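Local atomic coordinates of phosphatidylinositol-specific phospholipase C (Listeria monocytogenes, PDB entry 2PLC), a protein that is a bacterial phosphatidylinositol-specific phospholipase C of the X-domain family, with a TIM-barrel type of fold. Residues A[49-52]-A[53-57]; A[66-69]-A[70-74]; A[89-92]-A[93-96]. All coordinates share one frame; numbering follows the deposited sequence.

Contact 1. Residues A[49-52]-A[53-57]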
loop_
_atom_site.group_PDB
_atom_site.type_symbol
_atom_site.label_atom_id
_atom_site.label_comp_id
_atom_site.label_asym_id
_atom_site.label_seq_id
_atom_site.Cartn_x
_atom_site.Cartn_y
_atom_site.Cartn_z
ATOM N N SER A 49 -4.650 8.650 11.096
ATOM C CA SER A 49 -4.259 7.396 11.728
ATOM C C SER A 49 -4.626 6.276 10.758
ATOM O O SER A 49 -5.362 6.506 9.789
ATOM C CB SER A 49 -4.984 7.194 13.067
ATOM O OG SER A 49 -6.373 7.010 12.879
ATOM N N LEU A 50 -4.126 5.073 11.022
ATOM C CA LEU A 50 -4.388 3.920 10.164
ATOM C C LEU A 50 -5.869 3.744 9.904
ATOM O O LEU A 50 -6.303 3.657 8.761
ATOM C CB LEU A 50 -3.826 2.642 10.796
ATOM C CG LEU A 50 -4.095 1.300 10.110
ATOM C CD1 LEU A 50 -3.668 1.333 8.652
ATOM C CD2 LEU A 50 -3.342 0.217 10.844
ATOM N N TYR A 51 -6.648 3.776 10.974
ATOM C CA TYR A 51 -8.080 3.593 10.859
ATOM C C TYR A 51 -8.767 4.684 10.044
ATOM O O TYR A 51 -9.702 4.407 9.290
ATOM C CB TYR A 51 -8.704 3.478 12.243
ATOM C CG TYR A 51 -10.136 3.046 12.159
ATOM C CD1 TYR A 51 -10.463 1.741 11.783
ATOM C CD2 TYR A 51 -11.169 3.967 12.349
ATOM C CE1 TYR A 51 -11.795 1.357 11.583
ATOM C CE2 TYR A 51 -12.506 3.604 12.153
ATOM C CZ TYR A 51 -12.817 2.297 11.766
ATOM O OH TYR A 51 -14.145 1.940 11.542
ATOM N N GLN A 52 -8.307 5.922 10.193
ATOM C CA GLN A 52 -8.893 7.030 9.449
ATOM C C GLN A 52 -8.618 6.888 7.957
ATOM O O GLN A 52 -9.465 7.229 7.131
ATOM C CB GLN A 52 -8.341 8.362 9.941
ATOM C CG GLN A 52 -8.612 8.642 11.392
ATOM C CD GLN A 52 -8.198 10.036 11.783
ATOM O OE1 GLN A 52 -8.998 10.800 12.318
ATOM N NE2 GLN A 52 -6.946 10.388 11.502
ATOM N N GLN A 53 -7.422 6.405 7.625
ATOM C CA GLN A 53 -7.014 6.211 6.236
ATOM C C GLN A 53 -7.894 5.172 5.548
ATOM O O GLN A 53 -8.310 5.358 4.404
ATOM C CB GLN A 53 -5.556 5.767 6.170
ATOM C CG GLN A 53 -4.553 6.814 6.619
ATOM C CD GLN A 53 -3.131 6.292 6.582
ATOM O OE1 GLN A 53 -2.772 5.512 5.698
ATOM N NE2 GLN A 53 -2.316 6.705 7.551
ATOM N N LEU A 54 -8.195 4.091 6.261
ATOM C CA LEU A 54 -9.042 3.036 5.714
ATOM C C LEU A 54 -10.442 3.577 5.443
ATOM O O LEU A 54 -10.991 3.364 4.367
ATOM C CB LEU A 54 -9.089 1.835 6.662
ATOM C CG LEU A 54 -7.754 1.115 6.896
ATOM C CD1 LEU A 54 -7.954 -0.080 7.820
ATOM C CD2 LEU A 54 -7.160 0.669 5.571
ATOM N N GLU A 55 -11.002 4.304 6.404
ATOM C CA GLU A 55 -12.331 4.888 6.231
ATOM C C GLU A 55 -12.349 5.954 5.134
ATOM O O GLU A 55 -13.401 6.246 4.568
ATOM C CB GLU A 55 -12.845 5.497 7.537
ATOM C CG GLU A 55 -13.199 4.486 8.608
ATOM C CD GLU A 55 -14.294 4.987 9.544
ATOM O OE1 GLU A 55 -14.288 6.192 9.899
ATOM O OE2 GLU A 55 -15.167 4.167 9.918
ATOM N N ALA A 56 -11.185 6.540 4.851
ATOM C CA ALA A 56 -11.059 7.560 3.814
ATOM C C ALA A 56 -10.947 6.940 2.416
ATOM O O ALA A 56 -10.982 7.651 1.409
ATOM C CB ALA A 56 -9.858 8.452 4.094
ATOM N N GLY A 57 -10.778 5.623 2.353
ATOM C CA GLY A 57 -10.678 4.970 1.061
ATOM C C GLY A 57 -9.342 4.341 0.721
ATOM O O GLY A 57 -9.229 3.679 -0.305
#
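Q53 and Y51 have the largest shares of this contact along a short helix, and E55 meets the tyrosine ring. Q53 N bonds back to S49 O at 3.0 Å, close to straight on the carbonyl, and Q53 CG lies against the same oxygen at 3.3 Å. From there the extended chain carries the amide away to be held on both atoms, OE1 by T24 OG1 and NE2 by the carbonyls of M48 and T27. Y51 has its CG anti to the backbone N (chi1 -170°), which swings the ring along the helix toward E55, one turn on. The carboxylate crosses the CE2 side of the ring, its plane turned 38° from the ring plane, and E55 OE2 comes within 2.9 Å of Y51 OH. Y51 OH and E55 OE2 both lie near K95 NZ, probably a hydrogen bond for the phenol and a long, weak ion pair for the carboxylate. S49 caps the first turn through a weak bond from Q52 N to OG. At the other end G57, with positive phi, closes a Schellman motif, and its O takes a bond from W6 NE1. Helix 50-55 lies against helix 82-95, L50 touching V85, T88 and I89 while L54 meets F92.

Contact 2. Residues A[66-69]-A[70-74]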
loop_
_atom_site.group_PDB
_atom_site.type_symbol
_atom_site.label_atom_id
_atom_site.label_comp_id
_atom_site.label_asym_id
_atom_site.label_seq_id
_atom_site.Cartn_x
_atom_site.Cartn_y
_atom_site.Cartn_z
ATOM N N LYS A 66 10.143 -4.402 12.813
ATOM C CA LYS A 66 11.386 -5.068 13.208
ATOM C C LYS A 66 11.031 -6.365 13.940
ATOM O O LYS A 66 9.882 -6.539 14.349
ATOM C CB LYS A 66 12.240 -4.154 14.082
ATOM C CG LYS A 66 12.874 -3.022 13.298
ATOM C CD LYS A 66 13.902 -2.268 14.121
ATOM C CE LYS A 66 14.560 -1.182 13.293
ATOM N NZ LYS A 66 15.457 -0.334 14.118
ATOM N N ASP A 67 11.999 -7.269 14.111
ATOM C CA ASP A 67 11.727 -8.558 14.759
ATOM C C ASP A 67 11.170 -8.539 16.189
ATOM O O ASP A 67 10.777 -9.579 16.718
ATOM C CB ASP A 67 12.904 -9.547 14.611
ATOM C CG ASP A 67 14.189 -9.070 15.273
ATOM O OD1 ASP A 67 14.180 -8.048 15.993
ATOM O OD2 ASP A 67 15.225 -9.740 15.070
ATOM N N ASN A 68 11.128 -7.360 16.805
ATOM C CA ASN A 68 10.553 -7.215 18.143
ATOM C C ASN A 68 9.049 -7.015 17.949
ATOM O O ASN A 68 8.307 -6.825 18.909
ATOM C CB ASN A 68 11.165 -6.016 18.887
ATOM C CG ASN A 68 10.994 -4.697 18.140
ATOM O OD1 ASN A 68 10.776 -4.670 16.930
ATOM N ND2 ASN A 68 11.108 -3.592 18.866
ATOM N N LEU A 69 8.632 -7.042 16.680
ATOM C CA LEU A 69 7.243 -6.882 16.249
ATOM C C LEU A 69 6.648 -5.491 16.438
ATOM O O LEU A 69 5.436 -5.342 16.558
ATOM C CB LEU A 69 6.344 -7.942 16.893
ATOM C CG LEU A 69 6.660 -9.385 16.499
ATOM C CD1 LEU A 69 5.661 -10.324 17.153
ATOM C CD2 LEU A 69 6.620 -9.527 14.991
ATOM N N ASN A 70 7.507 -4.478 16.459
ATOM C CA ASN A 70 7.060 -3.097 16.612
ATOM C C ASN A 70 7.225 -2.357 15.294
ATOM O O ASN A 70 8.055 -2.735 14.469
ATOM C CB ASN A 70 7.856 -2.377 17.703
ATOM C CG ASN A 70 7.400 -2.735 19.102
ATOM O OD1 ASN A 70 8.150 -2.570 20.059
ATOM N ND2 ASN A 70 6.161 -3.205 19.233
ATOM N N ILE A 71 6.440 -1.293 15.119
ATOM C CA ILE A 71 6.463 -0.477 13.910
ATOM C C ILE A 71 7.554 0.584 14.007
ATOM O O ILE A 71 7.627 1.334 14.986
ATOM C CB ILE A 71 5.090 0.197 13.653
ATOM C CG1 ILE A 71 3.969 -0.856 13.670
ATOM C CG2 ILE A 71 5.104 0.941 12.326
ATOM C CD1 ILE A 71 4.239 -2.081 12.814
ATOM N N TYR A 72 8.395 0.642 12.977
ATOM C CA TYR A 72 9.514 1.575 12.943
ATOM C C TYR A 72 9.682 2.368 11.651
ATOM O O TYR A 72 9.049 2.106 10.629
ATOM C CB TYR A 72 10.834 0.826 13.188
ATOM C CG TYR A 72 11.073 0.372 14.609
ATOM C CD1 TYR A 72 10.500 -0.801 15.093
ATOM C CD2 TYR A 72 11.883 1.114 15.469
ATOM C CE1 TYR A 72 10.724 -1.224 16.399
ATOM C CE2 TYR A 72 12.111 0.700 16.777
ATOM C CZ TYR A 72 11.527 -0.468 17.233
ATOM O OH TYR A 72 11.735 -0.875 18.527
ATOM N N HIS A 73 10.575 3.343 11.741
ATOM C CA HIS A 73 10.963 4.196 10.634
ATOM C C HIS A 73 12.455 4.309 10.906
ATOM O O HIS A 73 12.925 5.282 11.499
ATOM C CB HIS A 73 10.297 5.563 10.724
ATOM C CG HIS A 73 10.664 6.478 9.599
ATOM N ND1 HIS A 73 11.866 7.152 9.544
ATOM C CD2 HIS A 73 9.995 6.816 8.473
ATOM C CE1 HIS A 73 11.920 7.862 8.431
ATOM N NE2 HIS A 73 10.796 7.675 7.764
ATOM N N GLY A 74 13.184 3.264 10.529
ATOM C CA GLY A 74 14.610 3.230 10.782
ATOM C C GLY A 74 14.786 3.014 12.276
ATOM O O GLY A 74 14.210 2.082 12.841
#
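The Y72 ring has the K66 side chain laid across one face and the N68 amide at its edge. K66 CD stands over the middle of that face, 3.9 Å from the ring centroid, a CH-pi contact, and K66 CG is 3.7 Å from Y72 CD1. The lysine chain is fully extended and runs at about a right angle to the tyrosine side chain, and K66 NZ ends 4.5 Å from the centroid, an off-centre cation-pi contact. The ammonium also gives a hydrogen bond from K66 NZ to G74 O at 3.0 Å, reaching it from above the carbonyl plane. N68 meets Y72 from the opposite direction: N68 ND2 donates to Y72 OH at 2.8 Å, with the amide turned 34° from the ring. N68 CG sits between its own backbone N and carbonyl carbon (chi1 58°), which puts N68 OD1 where it accepts a weak bond from N70 N at 3.3 Å. In the backbone, K66 N bonds to N70 O, and a type I turn from K66 to L69 makes a hairpin-like connection from strand 60-65 to strand 70-73. L69 points off to helix 114-125. The lysine is held by the ring face, through its methylenes and off-centre through its ammonium, and by a carbonyl at its tip, while the hydrogen bond from the N68 amide to the hydroxyl probably limits rotation of the ring on this surface turn.

Contact 3. Residues A[89-92]-A[93-96]; sequences ITQF and LKKN
L93 sits side by side with I89, L93 CD1 4.1 Å from I89 CG2, and L93 N makes a well-aligned bond of 3.0 Å to I89 O, in the plane of that carbonyl. The two side chains point the same way, onto I152 of strand 152-157. K94 follows on the exposed side, where its N makes weak bonds to T90 O and Q91 O, and its chain runs alongside that of Q91. K95 N bonds to Q91 O at 3.1 Å; its side chain bends at three torsions to carry NZ toward helix 50-55, where Y51 is its main partner. This is the C-terminal end of helix 82-95, which touches helix 50-55 and strands 101-107 and 152-157, consistent with one of the outer helices of the barrel. N96 then leaves helical geometry and turns back on F92. F92 O takes two bonds from it, 2.9 Å from N96 N and 3.0 Å from N96 ND2. The same N96 ND2 lies over one face of the F92 ring, offset toward the rim and 3.3 Å from F92 CE1, with the amide plane turned 41° from the ring. F92 CG is anti to its backbone N (chi1 177°), which lays the ring against that amide, while N96 OD1 is held by Q5 NE2.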
loop_
_atom_site.group_PDB
_atom_site.type_symbol
_atom_site.label_atom_id
_atom_site.label_comp_id
_atom_site.label_asym_id
_atom_site.label_seq_id
_atom_site.Cartn_x
_atom_site.Cartn_y
_atom_site.Cartn_z
ATOM N N ILE A 89 -6.736 -3.504 11.080
ATOM C CA ILE A 89 -7.073 -3.924 9.716
ATOM C C ILE A 89 -8.217 -4.931 9.747
ATOM O O ILE A 89 -9.195 -4.822 9.007
ATOM C CB ILE A 89 -5.893 -4.625 9.019
ATOM C CG1 ILE A 89 -4.623 -3.783 9.104
ATOM C CG2 ILE A 89 -6.250 -4.912 7.575
ATOM C CD1 ILE A 89 -4.791 -2.389 8.595
ATOM N N THR A 90 -8.057 -5.924 10.612
ATOM C CA THR A 90 -9.028 -6.989 10.796
ATOM C C THR A 90 -10.400 -6.483 11.240
ATOM O O THR A 90 -11.421 -6.946 10.736
ATOM C CB THR A 90 -8.466 -8.018 11.771
ATOM O OG1 THR A 90 -7.421 -8.740 11.113
ATOM C CG2 THR A 90 -9.523 -8.976 12.222
ATOM N N GLN A 91 -10.429 -5.524 12.160
ATOM C CA GLN A 91 -11.693 -4.962 12.625
ATOM C C GLN A 91 -12.395 -4.220 11.495
ATOM O O GLN A 91 -13.624 -4.235 11.403
ATOM C CB GLN A 91 -11.473 -4.024 13.814
ATOM C CG GLN A 91 -11.219 -4.746 15.130
ATOM C CD GLN A 91 -12.350 -5.694 15.508
ATOM O OE1 GLN A 91 -13.459 -5.261 15.829
ATOM N NE2 GLN A 91 -12.075 -6.993 15.467
ATOM N N PHE A 92 -11.610 -3.579 10.632
ATOM C CA PHE A 92 -12.158 -2.838 9.503
ATOM C C PHE A 92 -12.768 -3.797 8.488
ATOM O O PHE A 92 -13.860 -3.556 7.974
ATOM C CB PHE A 92 -11.071 -2.003 8.827
ATOM C CG PHE A 92 -11.552 -1.269 7.611
ATOM C CD1 PHE A 92 -12.283 -0.097 7.740
ATOM C CD2 PHE A 92 -11.308 -1.768 6.336
ATOM C CE1 PHE A 92 -12.766 0.569 6.621
ATOM C CE2 PHE A 92 -11.789 -1.110 5.205
ATOM C CZ PHE A 92 -12.520 0.060 5.351
ATOM N N LEU A 93 -12.036 -4.864 8.179
ATOM C CA LEU A 93 -12.500 -5.870 7.227
ATOM C C LEU A 93 -13.701 -6.655 7.740
ATOM O O LEU A 93 -14.443 -7.251 6.956
ATOM C CB LEU A 93 -11.370 -6.834 6.883
ATOM C CG LEU A 93 -10.260 -6.226 6.038
ATOM C CD1 LEU A 93 -9.131 -7.219 5.875
ATOM C CD2 LEU A 93 -10.828 -5.807 4.692
ATOM N N LYS A 94 -13.872 -6.665 9.060
ATOM C CA LYS A 94 -14.978 -7.363 9.704
ATOM C C LYS A 94 -16.239 -6.514 9.570
ATOM O O LYS A 94 -17.330 -7.029 9.329
ATOM C CB LYS A 94 -14.652 -7.594 11.183
ATOM C CG LYS A 94 -15.692 -8.399 11.948
ATOM C CD LYS A 94 -15.348 -8.524 13.433
ATOM C CE LYS A 94 -14.066 -9.322 13.660
ATOM N NZ LYS A 94 -13.781 -9.536 15.113
ATOM N N LYS A 95 -16.061 -5.203 9.692
ATOM C CA LYS A 95 -17.152 -4.239 9.609
ATOM C C LYS A 95 -17.577 -3.994 8.150
ATOM O O LYS A 95 -18.757 -3.791 7.862
ATOM C CB LYS A 95 -16.707 -2.929 10.260
ATOM C CG LYS A 95 -17.819 -2.112 10.902
ATOM C CD LYS A 95 -17.623 -0.625 10.630
ATOM C CE LYS A 95 -16.204 -0.183 10.943
ATOM N NZ LYS A 95 -15.742 0.843 9.965
ATOM N N ASN A 96 -16.602 -4.006 7.243
ATOM C CA ASN A 96 -16.839 -3.795 5.813
ATOM C C ASN A 96 -16.205 -4.994 5.105
ATOM O O ASN A 96 -15.136 -4.879 4.506
ATOM C CB ASN A 96 -16.163 -2.500 5.366
ATOM C CG ASN A 96 -16.402 -1.364 6.335
ATOM O OD1 ASN A 96 -17.432 -0.696 6.286
ATOM N ND2 ASN A 96 -15.457 -1.158 7.246
#

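Overall arrangement
Contacts 1 and 3 belong together: they lie on two neighbouring helices, 50-55 and 82-95, with about 11 Å between centres. K95 NZ links the two through Y51 OH, at a short 2.5 Å (probably a hydrogen bond), and more weakly through E55 OE2; L50 CD2 on I89 CD1 at 3.7 Å is part of the apolar interface. Contact 2 stands apart at the surface, its centre about 21 Å from that of contact 1 and 23 Å from that of contact 3, and its nearest atoms are about 8 and 10 Å away. In chain order the three follow one another, all in the X domain: helix 50-55, then the turn into strand 70-73, then the end of helix 82-95.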